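Long-range contacts in protoporphyrinogen oxidase (Exiguobacterium sibiricum, PDB 3LOV), which probably oxidises coproporphyrinogen III to coproporphyrin III with molecular oxygen, using a bound FAD, in coproporphyrin-dependent heme b synthesis: residues E164-L170 / V331-R335; T312-D318 / P398-S404; I325-F330 / A342-Q348. All coordinates share one frame; numbering follows the deposited sequence.

In the fold
Interactions 2 and 3 belong to one mixed sheet, and interaction 1 lies at the C-terminal end of one of its inner strands. Strand 329-332 starts in interaction 3, where it pairs with strand 340-345, and runs on into interaction 1, where helix 160-172 meets its end. These two touch by packing, V332 CG2 lying 4.0 Å from A342 N, with centres about 16 Å apart. Interaction 2 joins strand 307-318 to strand 400-411 at the sheet's outer side, its centre about 14 Å from that of interaction 3 and about 25 Å from that of interaction 1. It is also closest to the cofactor: the T312 side chain is about 5 Å from FAD, against about 9 Å for T344 and about 12 Å for V331.

Interaction 1 (E164-L170 / V331-R335); sequences EKLIEPL and VVNRR
E168 sends its CG away from the backbone N (chi1 178°), while R334 folds its own CG in between N and carbonyl carbon (chi1 70°) and bends again at chi3. The two side chains cross at about a right angle, beside an Asx turn that N333 makes where strand 329-332 runs out against helix 160-172. The salt bridge from R334 NH1 to E168 OE2 is 3.2 Å long, and a weak bond from NH1 to OE1 meets the guanidinium at its edge. N178 also binds R334, and the backbone of I179 binds E168.

R335 lays one guanidinium face over E164 CB. The carboxylate plane is only 9° from the guanidinium plane, and E164 OE1 sits 3.8 Å from R335 NH2: a long charge pair to which no N-H points. R155 holds the other oxygen of E164.

N333 OD1 takes two donors, the R335 backbone N at 2.8 Å and R335 NH1 at 3.0 Å. With an alanine here, both would lose their shared acceptor, which would probably undo the Asx turn and free the guanidinium to turn. At the strand, P169 CB packs 4.3 Å from V331 CG2. One water joins E164 O and E168 OE1 to R335 NH1, another joins E168 OE1 to R335 NH2 and, weakly, R334 NH1, and a third accepts from N333 ND2 and donates to K165 O.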
loop_
_atom_site.group_PDB
_atom_site.type_symbol
_atom_site.label_atom_id
_atom_site.label_comp_id
_atom_site.label_asym_id
_atom_site.label_seq_id
_atom_site.Cartn_x
_atom_site.Cartn_y
_atom_site.Cartn_z
ATOM N N GLU A 164 -10.733 -16.626 8.621
ATOM C CA GLU A 164 -9.482 -17.252 8.145
ATOM C C GLU A 164 -9.430 -17.605 6.694
ATOM O O GLU A 164 -8.442 -17.322 6.031
ATOM C CB GLU A 164 -9.178 -18.521 8.964
ATOM C CG GLU A 164 -8.922 -18.169 10.353
ATOM C CD GLU A 164 -8.864 -19.326 11.302
ATOM O OE1 GLU A 164 -8.811 -20.497 10.867
ATOM O OE2 GLU A 164 -8.860 -19.032 12.493
ATOM N N LYS A 165 -10.497 -18.225 6.192
ATOM C CA LYS A 165 -10.530 -18.749 4.836
ATOM C C LYS A 165 -10.882 -17.706 3.793
ATOM O O LYS A 165 -10.539 -17.870 2.601
ATOM C CB LYS A 165 -11.518 -19.933 4.716
ATOM C CG LYS A 165 -11.107 -21.148 5.548
ATOM C CD LYS A 165 -12.125 -22.297 5.437
ATOM C CE LYS A 165 -11.586 -23.564 6.093
ATOM N NZ LYS A 165 -12.386 -24.786 5.735
ATOM N N LEU A 166 -11.610 -16.662 4.179
ATOM C CA LEU A 166 -12.029 -15.661 3.163
ATOM C C LEU A 166 -11.628 -14.208 3.466
ATOM O O LEU A 166 -10.988 -13.561 2.633
ATOM C CB LEU A 166 -13.525 -15.773 2.899
ATOM C CG LEU A 166 -14.040 -14.754 1.881
ATOM C CD1 LEU A 166 -13.303 -14.875 0.545
ATOM C CD2 LEU A 166 -15.561 -14.872 1.751
ATOM N N ILE A 167 -11.977 -13.699 4.648
ATOM C CA ILE A 167 -11.871 -12.263 4.912
ATOM C C ILE A 167 -10.415 -11.813 4.984
ATOM O O ILE A 167 -10.014 -10.860 4.338
ATOM C CB ILE A 167 -12.536 -11.856 6.212
ATOM C CG1 ILE A 167 -13.987 -12.363 6.293
ATOM C CG2 ILE A 167 -12.548 -10.326 6.347
ATOM C CD1 ILE A 167 -14.876 -11.823 5.268
ATOM N N GLU A 168 -9.615 -12.512 5.766
ATOM C CA GLU A 168 -8.210 -12.158 5.870
ATOM C C GLU A 168 -7.500 -12.102 4.540
ATOM O O GLU A 168 -6.887 -11.085 4.232
ATOM C CB GLU A 168 -7.450 -13.056 6.874
ATOM C CG GLU A 168 -5.972 -12.724 6.954
ATOM C CD GLU A 168 -5.323 -13.369 8.183
ATOM O OE1 GLU A 168 -5.384 -14.607 8.293
ATOM O OE2 GLU A 168 -4.812 -12.642 9.037
ATOM N N PRO A 169 -7.518 -13.190 3.751
ATOM C CA PRO A 169 -6.792 -13.073 2.498
ATOM C C PRO A 169 -7.406 -12.063 1.512
ATOM O O PRO A 169 -6.678 -11.403 0.790
ATOM C CB PRO A 169 -6.831 -14.493 1.937
ATOM C CG PRO A 169 -7.833 -15.222 2.680
ATOM C CD PRO A 169 -7.946 -14.565 4.016
ATOM N N LEU A 170 -8.732 -11.934 1.515
ATOM C CA LEU A 170 -9.437 -10.935 0.678
ATOM C C LEU A 170 -9.065 -9.506 1.057
ATOM O O LEU A 170 -8.580 -8.731 0.241
ATOM C CB LEU A 170 -10.951 -11.116 0.817
ATOM C CG LEU A 170 -11.843 -10.285 -0.097
ATOM C CD1 LEU A 170 -11.635 -10.634 -1.568
ATOM C CD2 LEU A 170 -13.334 -10.466 0.308
ATOM N N VAL A 331 -5.735 -14.351 -4.692
ATOM C CA VAL A 331 -5.002 -14.226 -3.420
ATOM C C VAL A 331 -4.831 -15.634 -2.795
ATOM O O VAL A 331 -5.659 -16.525 -3.033
ATOM C CB VAL A 331 -5.740 -13.275 -2.462
ATOM C CG1 VAL A 331 -5.712 -11.845 -2.994
ATOM C CG2 VAL A 331 -7.196 -13.723 -2.266
ATOM N N VAL A 332 -3.738 -15.858 -2.059
ATOM C CA VAL A 332 -3.428 -17.174 -1.506
ATOM C C VAL A 332 -3.601 -17.223 0.017
ATOM O O VAL A 332 -3.092 -16.371 0.768
ATOM C CB VAL A 332 -1.985 -17.610 -1.851
ATOM C CG1 VAL A 332 -1.680 -19.088 -1.377
ATOM C CG2 VAL A 332 -1.738 -17.424 -3.345
ATOM N N ASN A 333 -4.293 -18.256 0.482
ATOM C CA ASN A 333 -4.374 -18.503 1.914
ATOM C C ASN A 333 -2.960 -18.852 2.417
ATOM O O ASN A 333 -2.258 -19.668 1.815
ATOM C CB ASN A 333 -5.363 -19.611 2.222
ATOM C CG ASN A 333 -5.569 -19.812 3.717
ATOM O OD1 ASN A 333 -4.607 -19.863 4.498
ATOM N ND2 ASN A 333 -6.824 -19.927 4.125
ATOM N N ARG A 334 -2.551 -18.182 3.484
ATOM C CA ARG A 334 -1.203 -18.316 4.047
ATOM C C ARG A 334 -0.901 -19.755 4.511
ATOM O O ARG A 334 0.278 -20.152 4.611
ATOM C CB ARG A 334 -1.076 -17.377 5.238
ATOM C CG ARG A 334 -1.900 -17.816 6.451
ATOM C CD ARG A 334 -2.203 -16.635 7.416
ATOM N NE ARG A 334 -0.979 -15.989 7.851
ATOM C CZ ARG A 334 -0.930 -14.898 8.620
ATOM N NH1 ARG A 334 -2.030 -14.295 9.041
ATOM N NH2 ARG A 334 0.240 -14.398 8.968
ATOM N N ARG A 335 -1.951 -20.531 4.797
ATOM C CA ARG A 335 -1.786 -21.934 5.170
ATOM C C ARG A 335 -1.408 -22.864 4.018
ATOM O O ARG A 335 -0.980 -23.982 4.280
ATOM C CB ARG A 335 -3.054 -22.476 5.867
ATOM C CG ARG A 335 -3.359 -21.759 7.146
ATOM C CD ARG A 335 -4.812 -21.991 7.604
ATOM N NE ARG A 335 -5.072 -21.084 8.710
ATOM C CZ ARG A 335 -5.245 -19.769 8.588
ATOM N NH1 ARG A 335 -5.190 -19.191 7.379
ATOM N NH2 ARG A 335 -5.462 -19.023 9.672
HETATM O O HOH W 1 -5.924 -16.502 6.748
HETATM O O HOH W 2 -8.999 -20.008 2.174
HETATM O O HOH W 3 -4.451 -16.380 10.131
#

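Interaction 2 (T312-D318 / P398-S404); sequences TVTMIFD and PKQVIIS
V401 sits between two neighbours on one face of this antiparallel strand pair. Its CG1 branch presses on V313 CG1 at 3.7 Å, and its CG2 lies against CG of M315, which is a selenomethionine. I403 continues the row beside V313, the two pointing the same way. P398 ends it, its CB filling the gap between M315 CB, at 3.9 Å, and the F317 ring, on which it leans off-centre in a CH-pi contact 4.2 Å from the ring centroid. With its CG beside the backbone N (chi1 -61°), F317 carries its ring back to the proline. Helix 377-392 covers this face, with L385 and L388 on M315.

I316 is the large knob of the other face. It lies alongside Q400 and puts CD1 3.8 Å from I402 CD1, while its CG2 branch meets K399 CE. Beyond it, K399 bends toward D318 and makes a salt bridge of 3.6 Å from NZ to OD1; H357 also holds NZ. At the far end one water fits between T312 OG1, S404 OG and I402 O, and R57 binds both hydroxyls.

T314 and I402 exchange two backbone bonds, but I316 O takes both K399 N, at 2.7 Å, and Q400 N, at 3.2 Å. Two residues facing one is the mark of a classic beta bulge, here at the start of an edge strand of the mixed sheet.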
loop_
_atom_site.group_PDB
_atom_site.type_symbol
_atom_site.label_atom_id
_atom_site.label_comp_id
_atom_site.label_asym_id
_atom_site.label_seq_id
_atom_site.Cartn_x
_atom_site.Cartn_y
_atom_site.Cartn_z
ATOM N N THR A 312 8.028 -8.487 -6.295
ATOM C CA THR A 312 7.115 -8.747 -7.390
ATOM C C THR A 312 7.906 -9.454 -8.491
ATOM O O THR A 312 9.051 -9.091 -8.803
ATOM C CB THR A 312 6.415 -7.467 -7.906
ATOM O OG1 THR A 312 7.387 -6.564 -8.437
ATOM C CG2 THR A 312 5.613 -6.779 -6.770
ATOM N N VAL A 313 7.304 -10.503 -9.041
ATOM C CA VAL A 313 7.954 -11.312 -10.059
ATOM C C VAL A 313 6.959 -11.364 -11.219
ATOM O O VAL A 313 5.883 -11.919 -11.085
ATOM C CB VAL A 313 8.348 -12.715 -9.533
ATOM C CG1 VAL A 313 9.073 -13.536 -10.656
ATOM C CG2 VAL A 313 9.220 -12.586 -8.272
ATOM N N THR A 314 7.303 -10.695 -12.309
ATOM C CA THR A 314 6.412 -10.540 -13.438
ATOM C C THR A 314 6.939 -11.422 -14.541
ATOM O O THR A 314 8.115 -11.379 -14.839
ATOM C CB THR A 314 6.332 -9.081 -13.935
ATOM O OG1 THR A 314 5.610 -8.282 -12.977
ATOM C CG2 THR A 314 5.617 -9.032 -15.289
HETATM N N MSE A 315 6.064 -12.252 -15.106
HETATM C CA MSE A 315 6.427 -13.157 -16.213
HETATM C C MSE A 315 5.628 -12.811 -17.470
HETATM O O MSE A 315 4.395 -12.803 -17.431
HETATM C CB MSE A 315 6.126 -14.594 -15.820
HETATM C CG MSE A 315 7.096 -15.144 -14.817
HETATM SE SE MSE A 315 6.296 -16.516 -13.728
HETATM C CE MSE A 315 8.008 -17.281 -13.360
ATOM N N ILE A 316 6.356 -12.508 -18.548
ATOM C CA ILE A 316 5.793 -12.132 -19.834
ATOM C C ILE A 316 5.808 -13.389 -20.691
ATOM O O ILE A 316 6.846 -13.974 -20.915
ATOM C CB ILE A 316 6.619 -11.024 -20.544
ATOM C CG1 ILE A 316 6.421 -9.656 -19.860
ATOM C CG2 ILE A 316 6.213 -10.939 -22.047
ATOM C CD1 ILE A 316 7.513 -8.624 -20.152
ATOM N N PHE A 317 4.635 -13.788 -21.162
ATOM C CA PHE A 317 4.481 -14.924 -22.066
ATOM C C PHE A 317 3.933 -14.466 -23.387
ATOM O O PHE A 317 3.126 -13.531 -23.428
ATOM C CB PHE A 317 3.443 -15.882 -21.509
ATOM C CG PHE A 317 3.805 -16.457 -20.187
ATOM C CD1 PHE A 317 4.560 -17.630 -20.109
ATOM C CD2 PHE A 317 3.403 -15.827 -19.012
ATOM C CE1 PHE A 317 4.892 -18.178 -18.874
ATOM C CE2 PHE A 317 3.724 -16.369 -17.788
ATOM C CZ PHE A 317 4.477 -17.541 -17.707
ATOM N N ASP A 318 4.295 -15.156 -24.465
ATOM C CA ASP A 318 3.588 -14.964 -25.728
ATOM C C ASP A 318 2.093 -15.213 -25.484
ATOM O O ASP A 318 1.722 -16.050 -24.655
ATOM C CB ASP A 318 4.154 -15.880 -26.826
ATOM C CG ASP A 318 5.388 -15.288 -27.499
ATOM O OD1 ASP A 318 5.337 -14.091 -27.867
ATOM O OD2 ASP A 318 6.401 -16.014 -27.664
ATOM N N PRO A 398 8.131 -18.711 -19.555
ATOM C CA PRO A 398 8.050 -17.248 -19.734
ATOM C C PRO A 398 9.099 -16.720 -20.703
ATOM O O PRO A 398 10.229 -17.182 -20.705
ATOM C CB PRO A 398 8.263 -16.689 -18.321
ATOM C CG PRO A 398 8.975 -17.734 -17.576
ATOM C CD PRO A 398 8.680 -19.078 -18.237
ATOM N N LYS A 399 8.690 -15.780 -21.545
ATOM C CA LYS A 399 9.575 -15.142 -22.499
ATOM C C LYS A 399 10.516 -14.175 -21.780
ATOM O O LYS A 399 11.644 -13.942 -22.197
ATOM C CB LYS A 399 8.733 -14.410 -23.548
ATOM C CG LYS A 399 9.551 -13.633 -24.539
ATOM C CD LYS A 399 8.756 -13.284 -25.805
ATOM C CE LYS A 399 7.626 -12.303 -25.529
ATOM N NZ LYS A 399 7.399 -11.424 -26.692
ATOM N N GLN A 400 10.055 -13.605 -20.681
ATOM C CA GLN A 400 10.877 -12.647 -19.946
ATOM C C GLN A 400 10.361 -12.579 -18.515
ATOM O O GLN A 400 9.154 -12.738 -18.303
ATOM C CB GLN A 400 10.799 -11.273 -20.598
ATOM C CG GLN A 400 11.888 -10.321 -20.096
ATOM C CD GLN A 400 11.653 -8.898 -20.503
ATOM O OE1 GLN A 400 10.773 -8.600 -21.307
ATOM N NE2 GLN A 400 12.449 -7.998 -19.952
ATOM N N VAL A 401 11.272 -12.362 -17.560
ATOM C CA VAL A 401 10.918 -12.218 -16.163
ATOM C C VAL A 401 11.482 -10.901 -15.627
ATOM O O VAL A 401 12.600 -10.560 -15.912
ATOM C CB VAL A 401 11.370 -13.458 -15.347
ATOM C CG1 VAL A 401 10.901 -13.383 -13.921
ATOM C CG2 VAL A 401 10.810 -14.706 -15.988
ATOM N N ILE A 402 10.669 -10.145 -14.885
ATOM C CA ILE A 402 11.080 -8.863 -14.293
ATOM C C ILE A 402 10.855 -9.005 -12.794
ATOM O O ILE A 402 9.705 -9.201 -12.329
ATOM C CB ILE A 402 10.244 -7.654 -14.861
ATOM C CG1 ILE A 402 10.350 -7.571 -16.404
ATOM C CG2 ILE A 402 10.667 -6.281 -14.174
ATOM C CD1 ILE A 402 9.063 -6.927 -17.158
ATOM N N ILE A 403 11.956 -8.946 -12.041
ATOM C CA ILE A 403 11.964 -9.107 -10.595
ATOM C C ILE A 403 12.238 -7.755 -9.912
ATOM O O ILE A 403 13.161 -7.057 -10.281
ATOM C CB ILE A 403 13.058 -10.125 -10.155
ATOM C CG1 ILE A 403 12.670 -11.559 -10.550
ATOM C CG2 ILE A 403 13.271 -10.081 -8.665
ATOM C CD1 ILE A 403 13.833 -12.566 -10.362
ATOM N N SER A 404 11.416 -7.382 -8.948
ATOM C CA SER A 404 11.620 -6.152 -8.186
ATOM C C SER A 404 11.467 -6.469 -6.717
ATOM O O SER A 404 10.735 -7.383 -6.351
ATOM C CB SER A 404 10.604 -5.103 -8.593
ATOM O OG SER A 404 10.620 -4.961 -10.001
HETATM O O HOH W 4 8.769 -6.847 -10.816
#

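Interaction 3 (I325-F330 / A342-Q348); sequences IEGTGF and ACTAIDQ
F330 turns one face of its ring onto C343 across a beta hairpin. C343 CB stands over that face, 4.0 Å from the centroid, in a CH-pi contact, and CZ is the ring atom nearest to it. The sulfur is further off and oblique, 5.3 Å from the centroid. C343 SG is carried opposite the backbone N (chi1 -174°), where it meets I325 CD1 at 4.0 Å. I325 CG2 in turn lies at the edge of the phenyl ring. I391 and L388 of helix 377-392 pack on F330 and C343 respectively.

F330 and C343 are a hydrogen-bonded pair, F330 N to C343 O and C343 N to F330 O, each 3.0 Å. Next to them G329 faces T344 with CA atoms just 4.2 Å apart. A CB on G329 would come within 2.3 Å of C343 O, which is consistent with a glycine at this close approach. A345 N then donates to T328 O at 2.8 Å. A345 is also the N-cap of helix 346-349, and its CB touches G327 O.

The backbone N and O of F330 and C343 satisfy each other, so ring, sulfur and isoleucine can bury together in an apolar interior with no charged pair across the contact.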
loop_
_atom_site.group_PDB
_atom_site.type_symbol
_atom_site.label_atom_id
_atom_site.label_comp_id
_atom_site.label_asym_id
_atom_site.label_seq_id
_atom_site.Cartn_x
_atom_site.Cartn_y
_atom_site.Cartn_z
ATOM N N ILE A 325 -4.877 -18.025 -15.820
ATOM C CA ILE A 325 -5.885 -17.773 -14.804
ATOM C C ILE A 325 -7.134 -17.212 -15.536
ATOM O O ILE A 325 -7.007 -16.306 -16.370
ATOM C CB ILE A 325 -5.379 -16.776 -13.703
ATOM C CG1 ILE A 325 -3.865 -16.915 -13.440
ATOM C CG2 ILE A 325 -6.152 -16.996 -12.414
ATOM C CD1 ILE A 325 -3.259 -15.755 -12.639
ATOM N N GLU A 326 -8.328 -17.745 -15.239
ATOM C CA GLU A 326 -9.572 -17.331 -15.944
ATOM C C GLU A 326 -10.259 -16.135 -15.251
ATOM O O GLU A 326 -11.424 -16.221 -14.820
ATOM C CB GLU A 326 -10.570 -18.516 -16.082
ATOM C CG GLU A 326 -10.108 -19.692 -16.977
ATOM C CD GLU A 326 -9.793 -19.297 -18.428
ATOM O OE1 GLU A 326 -10.454 -18.380 -18.989
ATOM O OE2 GLU A 326 -8.875 -19.928 -19.009
ATOM N N GLY A 327 -9.534 -15.016 -15.173
ATOM C CA GLY A 327 -10.004 -13.818 -14.470
ATOM C C GLY A 327 -8.861 -12.840 -14.230
ATOM O O GLY A 327 -7.804 -12.964 -14.862
ATOM N N THR A 328 -9.033 -11.883 -13.312
ATOM C CA THR A 328 -7.993 -10.854 -13.116
ATOM C C THR A 328 -6.858 -11.332 -12.213
ATOM O O THR A 328 -5.736 -10.870 -12.389
ATOM C CB THR A 328 -8.546 -9.556 -12.580
ATOM O OG1 THR A 328 -9.411 -9.844 -11.470
ATOM C CG2 THR A 328 -9.307 -8.797 -13.707
ATOM N N GLY A 329 -7.157 -12.210 -11.241
ATOM C CA GLY A 329 -6.120 -12.859 -10.447
ATOM C C GLY A 329 -6.624 -13.569 -9.208
ATOM O O GLY A 329 -7.819 -13.818 -9.060
ATOM N N PHE A 330 -5.699 -13.915 -8.318
ATOM C CA PHE A 330 -6.043 -14.635 -7.091
ATOM C C PHE A 330 -5.174 -14.219 -5.901
ATOM O O PHE A 330 -4.034 -13.783 -6.097
ATOM C CB PHE A 330 -5.980 -16.165 -7.309
ATOM C CG PHE A 330 -4.607 -16.699 -7.676
ATOM C CD1 PHE A 330 -3.684 -17.034 -6.686
ATOM C CD2 PHE A 330 -4.253 -16.921 -9.013
ATOM C CE1 PHE A 330 -2.430 -17.510 -7.015
ATOM C CE2 PHE A 330 -2.993 -17.417 -9.348
ATOM C CZ PHE A 330 -2.087 -17.723 -8.344
ATOM N N ALA A 342 -0.050 -13.816 -3.837
ATOM C CA ALA A 342 -1.061 -13.350 -4.797
ATOM C C ALA A 342 -0.445 -13.373 -6.172
ATOM O O ALA A 342 0.774 -13.429 -6.296
ATOM C CB ALA A 342 -1.568 -11.914 -4.458
ATOM N N CYS A 343 -1.282 -13.388 -7.198
ATOM C CA CYS A 343 -0.844 -13.262 -8.589
ATOM C C CYS A 343 -1.907 -12.537 -9.393
ATOM O O CYS A 343 -3.103 -12.749 -9.172
ATOM C CB CYS A 343 -0.612 -14.604 -9.241
ATOM S SG CYS A 343 0.099 -14.481 -10.922
ATOM N N THR A 344 -1.470 -11.683 -10.315
ATOM C CA THR A 344 -2.400 -10.933 -11.155
ATOM C C THR A 344 -2.104 -11.204 -12.620
ATOM O O THR A 344 -0.933 -11.306 -13.009
ATOM C CB THR A 344 -2.251 -9.432 -10.937
ATOM O OG1 THR A 344 -2.458 -9.132 -9.559
ATOM C CG2 THR A 344 -3.235 -8.662 -11.807
ATOM N N ALA A 345 -3.180 -11.342 -13.399
ATOM C CA ALA A 345 -3.106 -11.392 -14.841
ATOM C C ALA A 345 -3.155 -9.946 -15.288
ATOM O O ALA A 345 -4.225 -9.411 -15.564
ATOM C CB ALA A 345 -4.282 -12.197 -15.429
ATOM N N ILE A 346 -1.981 -9.318 -15.291
ATOM C CA ILE A 346 -1.816 -7.908 -15.609
ATOM C C ILE A 346 -2.542 -7.515 -16.897
ATOM O O ILE A 346 -3.198 -6.466 -16.971
ATOM C CB ILE A 346 -0.314 -7.582 -15.833
ATOM C CG1 ILE A 346 0.483 -7.531 -14.521
ATOM C CG2 ILE A 346 -0.160 -6.260 -16.587
ATOM C CD1 ILE A 346 -0.256 -7.040 -13.312
ATOM N N ASP A 347 -2.401 -8.344 -17.932
ATOM C CA ASP A 347 -3.024 -8.013 -19.225
ATOM C C ASP A 347 -4.557 -8.089 -19.177
ATOM O O ASP A 347 -5.226 -7.494 -20.000
ATOM C CB ASP A 347 -2.485 -8.923 -20.330
ATOM C CG ASP A 347 -2.794 -10.385 -20.065
ATOM O OD1 ASP A 347 -2.165 -10.972 -19.158
ATOM O OD2 ASP A 347 -3.677 -10.925 -20.750
ATOM N N GLN A 348 -5.114 -8.836 -18.232
ATOM C CA GLN A 348 -6.564 -8.818 -17.984
ATOM C C GLN A 348 -7.024 -7.617 -17.140
ATOM O O GLN A 348 -8.134 -7.130 -17.307
ATOM C CB GLN A 348 -7.021 -10.095 -17.263
ATOM C CG GLN A 348 -6.680 -11.398 -17.953
ATOM C CD GLN A 348 -7.413 -11.544 -19.242
ATOM O OE1 GLN A 348 -6.817 -11.396 -20.306
ATOM N NE2 GLN A 348 -8.724 -11.805 -19.166
#